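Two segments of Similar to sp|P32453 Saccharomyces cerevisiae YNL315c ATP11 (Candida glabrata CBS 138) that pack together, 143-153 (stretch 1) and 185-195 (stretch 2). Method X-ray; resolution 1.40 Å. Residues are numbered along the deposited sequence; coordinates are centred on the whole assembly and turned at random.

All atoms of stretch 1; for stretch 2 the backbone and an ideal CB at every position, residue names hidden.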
# COMPACT_ATOMS: atom_id res chain seq x y z
N THR A 143 4.35 12.55 3.45
CA THR A 143 3.47 11.66 2.68
C THR A 143 2.89 10.48 3.44
O THR A 143 1.68 10.21 3.50
CB THR A 143 4.28 11.13 1.48
OG1 THR A 143 4.66 12.28 0.70
CG2 THR A 143 3.44 10.17 0.65
N PHE A 144 3.77 9.69 4.08
CA PHE A 144 3.21 8.48 4.68
C PHE A 144 2.34 8.74 5.88
O PHE A 144 1.36 8.00 6.10
CB PHE A 144 4.36 7.54 5.09
CG PHE A 144 3.77 6.16 5.44
CD1 PHE A 144 3.39 5.31 4.41
CD2 PHE A 144 3.62 5.77 6.77
CE1 PHE A 144 2.85 4.08 4.72
CE2 PHE A 144 3.06 4.53 7.07
CZ PHE A 144 2.66 3.69 6.04
N GLN A 145 2.67 9.73 6.70
CA GLN A 145 1.93 9.93 7.95
C GLN A 145 0.44 10.10 7.72
O GLN A 145 -0.39 9.54 8.47
CB GLN A 145 2.52 11.15 8.67
CG GLN A 145 1.86 11.42 10.00
CD GLN A 145 2.64 12.47 10.79
OE1 GLN A 145 3.07 13.51 10.28
NE2 GLN A 145 2.85 12.20 12.07
N GLY A 146 0.07 10.89 6.71
CA GLY A 146 -1.35 11.12 6.48
C GLY A 146 -2.00 9.85 5.99
O GLY A 146 -3.15 9.53 6.38
N MET A 147 -1.31 9.09 5.14
CA MET A 147 -1.87 7.82 4.65
C MET A 147 -2.07 6.85 5.81
O MET A 147 -3.09 6.16 5.96
CB MET A 147 -0.94 7.24 3.56
CG MET A 147 -1.51 5.93 3.06
SD MET A 147 -0.78 5.47 1.46
CE MET A 147 0.60 6.61 1.40
N TYR A 148 -1.09 6.81 6.71
CA TYR A 148 -1.15 5.95 7.90
C TYR A 148 -2.37 6.27 8.76
O TYR A 148 -3.07 5.39 9.25
CB TYR A 148 0.13 6.22 8.72
CG TYR A 148 0.48 5.28 9.83
CD1 TYR A 148 -0.18 4.09 10.11
CD2 TYR A 148 1.55 5.60 10.67
CE1 TYR A 148 0.17 3.26 11.16
CE2 TYR A 148 1.91 4.76 11.69
CZ TYR A 148 1.24 3.61 11.94
OH TYR A 148 1.66 2.83 12.99
N LYS A 149 -2.64 7.57 8.90
CA LYS A 149 -3.77 7.97 9.77
C LYS A 149 -5.08 7.50 9.15
O LYS A 149 -5.95 6.96 9.86
CB LYS A 149 -3.69 9.48 10.04
CG LYS A 149 -2.64 9.86 11.10
CD LYS A 149 -1.33 9.13 11.07
CE LYS A 149 -0.26 9.61 12.02
NZ LYS A 149 0.17 8.59 13.03
N TYR A 150 -5.20 7.68 7.82
CA TYR A 150 -6.45 7.22 7.18
C TYR A 150 -6.51 5.70 7.18
O TYR A 150 -7.63 5.16 7.29
CB TYR A 150 -6.55 7.72 5.75
CG TYR A 150 -7.04 9.14 5.66
CD1 TYR A 150 -8.41 9.39 5.84
CD2 TYR A 150 -6.21 10.20 5.39
CE1 TYR A 150 -8.94 10.67 5.77
CE2 TYR A 150 -6.72 11.51 5.31
CZ TYR A 150 -8.07 11.71 5.50
OH TYR A 150 -8.62 12.96 5.43
N ALA A 151 -5.40 5.00 7.08
CA ALA A 151 -5.39 3.52 6.99
C ALA A 151 -5.87 2.95 8.32
O ALA A 151 -6.59 1.93 8.32
CB ALA A 151 -4.00 3.05 6.65
N VAL A 152 -5.45 3.51 9.43
CA VAL A 152 -5.88 2.95 10.74
C VAL A 152 -7.40 3.05 10.89
O VAL A 152 -8.09 2.12 11.30
CB VAL A 152 -5.19 3.67 11.92
CG1 VAL A 152 -5.89 3.33 13.23
CG2 VAL A 152 -3.70 3.28 11.96
N LYS A 153 -7.95 4.21 10.52
CA LYS A 153 -9.40 4.44 10.69
C LYS A 153 -10.20 3.76 9.59
O LYS A 153 -11.38 3.54 9.82
CB LYS A 153 -9.66 5.97 10.65
CG LYS A 153 -9.16 6.61 11.94
CD LYS A 153 -9.40 8.07 12.05
CE LYS A 153 -9.30 8.40 13.56
NZ LYS A 153 -9.12 7.10 14.29
N UNK A 185 -6.52 -4.31 2.01
CA UNK A 185 -6.61 -4.38 3.47
C UNK A 185 -5.28 -3.89 4.05
O UNK A 185 -4.23 -4.41 3.68
CB UNK A 185 -6.93 -5.80 3.94
N UNK A 186 -5.39 -2.94 4.99
CA UNK A 186 -4.23 -2.52 5.75
C UNK A 186 -4.14 -3.33 7.04
O UNK A 186 -5.17 -3.49 7.73
CB UNK A 186 -4.29 -1.02 6.05
N UNK A 187 -2.98 -3.85 7.31
CA UNK A 187 -2.74 -4.65 8.50
C UNK A 187 -1.57 -4.05 9.28
O UNK A 187 -0.49 -3.77 8.70
CB UNK A 187 -2.46 -6.11 8.13
N UNK A 188 -1.78 -3.83 10.56
CA UNK A 188 -0.77 -3.17 11.41
C UNK A 188 -0.05 -4.29 12.13
O UNK A 188 -0.55 -4.83 13.10
CB UNK A 188 -1.39 -2.17 12.39
N UNK A 189 1.11 -4.68 11.63
CA UNK A 189 1.81 -5.85 12.11
C UNK A 189 2.52 -5.49 13.40
O UNK A 189 2.55 -6.23 14.39
CB UNK A 189 2.79 -6.38 11.06
N UNK A 190 3.11 -4.32 13.42
CA UNK A 190 3.77 -3.89 14.64
C UNK A 190 4.01 -2.39 14.60
O UNK A 190 3.66 -1.72 13.63
CB UNK A 190 5.09 -4.64 14.84
N UNK A 191 4.61 -1.81 15.63
CA UNK A 191 4.70 -0.35 15.67
C UNK A 191 5.53 0.20 14.52
O UNK A 191 5.32 1.38 14.15
CB UNK A 191 5.30 0.11 17.00
N UNK A 192 6.44 -0.61 13.97
CA UNK A 192 7.25 -0.06 12.87
C UNK A 192 6.98 -0.71 11.52
O UNK A 192 7.72 -0.51 10.55
CB UNK A 192 8.74 -0.21 13.20
N UNK A 193 5.89 -1.51 11.44
CA UNK A 193 5.70 -2.31 10.23
C UNK A 193 4.23 -2.37 9.86
O UNK A 193 3.42 -2.90 10.64
CB UNK A 193 6.25 -3.72 10.42
N UNK A 194 3.90 -1.86 8.68
CA UNK A 194 2.50 -1.74 8.23
C UNK A 194 2.38 -2.46 6.92
O UNK A 194 3.28 -2.30 6.06
CB UNK A 194 2.06 -0.28 8.09
N UNK A 195 1.36 -3.29 6.74
CA UNK A 195 1.22 -4.05 5.51
C UNK A 195 -0.01 -3.58 4.73
O UNK A 195 -1.02 -3.21 5.36
CB UNK A 195 1.12 -5.55 5.81

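Stretch 1 is a helix that crosses the strand 185-190 at 99°. In stretch 2 the CA-to-CB bonds of 186, 188 and 194 point toward it.

Position 185 has an extended backbone and an ideal CB with nothing of stretch 1 within 5.5 Å. Stretch 1 sets no demand here, and a polar chain would do; it is Gln185.

At position 186 CA-to-CB points toward the helix, and the ideal CB lies 4.1 Å from Ala151 CB. The small alanine leaves room beside it, while Met147, one turn earlier, offers its sulfur. A large apolar chain, aliphatic or aromatic, would suit. The residue is Trp186. Ala151 CB sits over the face of its five-membered ring, 3.6 Å from the centroid, and Met147 SD reaches Trp186 CH2 at 4.0 Å, obliquely to the ring.

Position 187 is out of reach of the helix, and many residues would fit; it is Gln187, whose backbone pairs with position 195 in both directions.

Position 188 again points toward stretch 1, but no helix atom comes within 5.5 Å of its ideal CB. A chain of some reach, such as Met, Leu or an aromatic, would meet the apolar surface of Tyr148, Ala151 and Val152. Phe188 spans the gap. Val152 CG2 lies over one face of the ring, 4.0 Å from its centroid, Ala151 CB is 3.8 Å from Phe188 CZ, and the Tyr148 ring meets it rim to rim, with CE1 of Tyr148 3.5 Å from CE1 of Phe188.

Position 189 is out of reach, and a small residue suffices: Ala189. Position 190, with phi/psi of -163/-180, opens a type I turn and favours glycine, though not exclusively; Gly190 is found. Its O accepts a hydrogen bond from a water that also binds Tyr148 OH.

Position 191, at -63/-24, suits proline at the second place of the turn, and its CB points away. The residue is Pro191, and a second water links Pro191 O to Tyr148 OH. Position 192 points away, where a polar turn residue fits: Asn192. Position 193 also points away, and its extended backbone suits a beta-branched residue such as Thr193.

Position 194 points toward the helix, its ideal CB 4.5 Å from Phe144 CZ and 5.1 Å from Tyr148 CE1. Val, Ile or another modest apolar chain would suit. Val194 places CG2 3.9 Å from Tyr148 CE1.

Position 195 is out of reach, and many residues, polar ones included, would suit; His195 NE2 is hydrogen-bonded elsewhere in the structure.

Stretch 2 (185-195) QWQFAGPNTVH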
# COMPACT_ATOMS: atom_id res chain seq x y z
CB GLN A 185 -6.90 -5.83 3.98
CG GLN A 185 -7.27 -5.80 5.48
CD GLN A 185 -7.69 -7.17 6.00
OE1 GLN A 185 -7.62 -8.20 5.27
NE2 GLN A 185 -8.13 -7.18 7.26
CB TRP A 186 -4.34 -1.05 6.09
CG TRP A 186 -4.20 -0.13 4.92
CD1 TRP A 186 -5.19 0.36 4.10
CD2 TRP A 186 -2.97 0.42 4.43
NE1 TRP A 186 -4.65 1.18 3.11
CE2 TRP A 186 -3.29 1.23 3.32
CE3 TRP A 186 -1.62 0.28 4.85
CZ2 TRP A 186 -2.31 1.92 2.61
CZ3 TRP A 186 -0.68 0.98 4.13
CH2 TRP A 186 -1.00 1.78 3.03
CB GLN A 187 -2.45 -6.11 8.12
CG GLN A 187 -3.70 -6.71 7.52
CD GLN A 187 -3.77 -8.19 7.78
OE1 GLN A 187 -2.73 -8.87 7.71
NE2 GLN A 187 -4.99 -8.62 8.07
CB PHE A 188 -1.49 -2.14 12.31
CG PHE A 188 -2.17 -1.15 11.37
CD1 PHE A 188 -1.45 -0.09 10.84
CD2 PHE A 188 -3.48 -1.31 10.98
CE1 PHE A 188 -2.00 0.81 9.92
CE2 PHE A 188 -4.06 -0.45 10.06
CZ PHE A 188 -3.31 0.58 9.52
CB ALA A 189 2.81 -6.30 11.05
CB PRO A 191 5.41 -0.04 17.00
CG PRO A 191 5.96 -1.32 17.49
CD PRO A 191 5.19 -2.44 16.84
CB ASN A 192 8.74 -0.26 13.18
CG ASN A 192 9.14 0.66 14.33
OD1 ASN A 192 9.00 1.88 14.18
ND2 ASN A 192 9.59 0.09 15.44
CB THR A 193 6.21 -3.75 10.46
OG1 THR A 193 7.48 -3.73 11.15
CG2 THR A 193 6.44 -4.51 9.14
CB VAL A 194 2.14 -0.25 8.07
CG1 VAL A 194 0.71 -0.12 7.50
CG2 VAL A 194 2.26 0.48 9.42
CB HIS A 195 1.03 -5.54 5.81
CG HIS A 195 2.23 -6.16 6.48
ND1 HIS A 195 2.15 -7.44 6.99
CD2 HIS A 195 3.52 -5.73 6.64
CE1 HIS A 195 3.37 -7.73 7.46
NE2 HIS A 195 4.23 -6.73 7.28
O HOH W 1 1.42 -0.14 13.03
O HOH W 2 3.64 3.36 14.50
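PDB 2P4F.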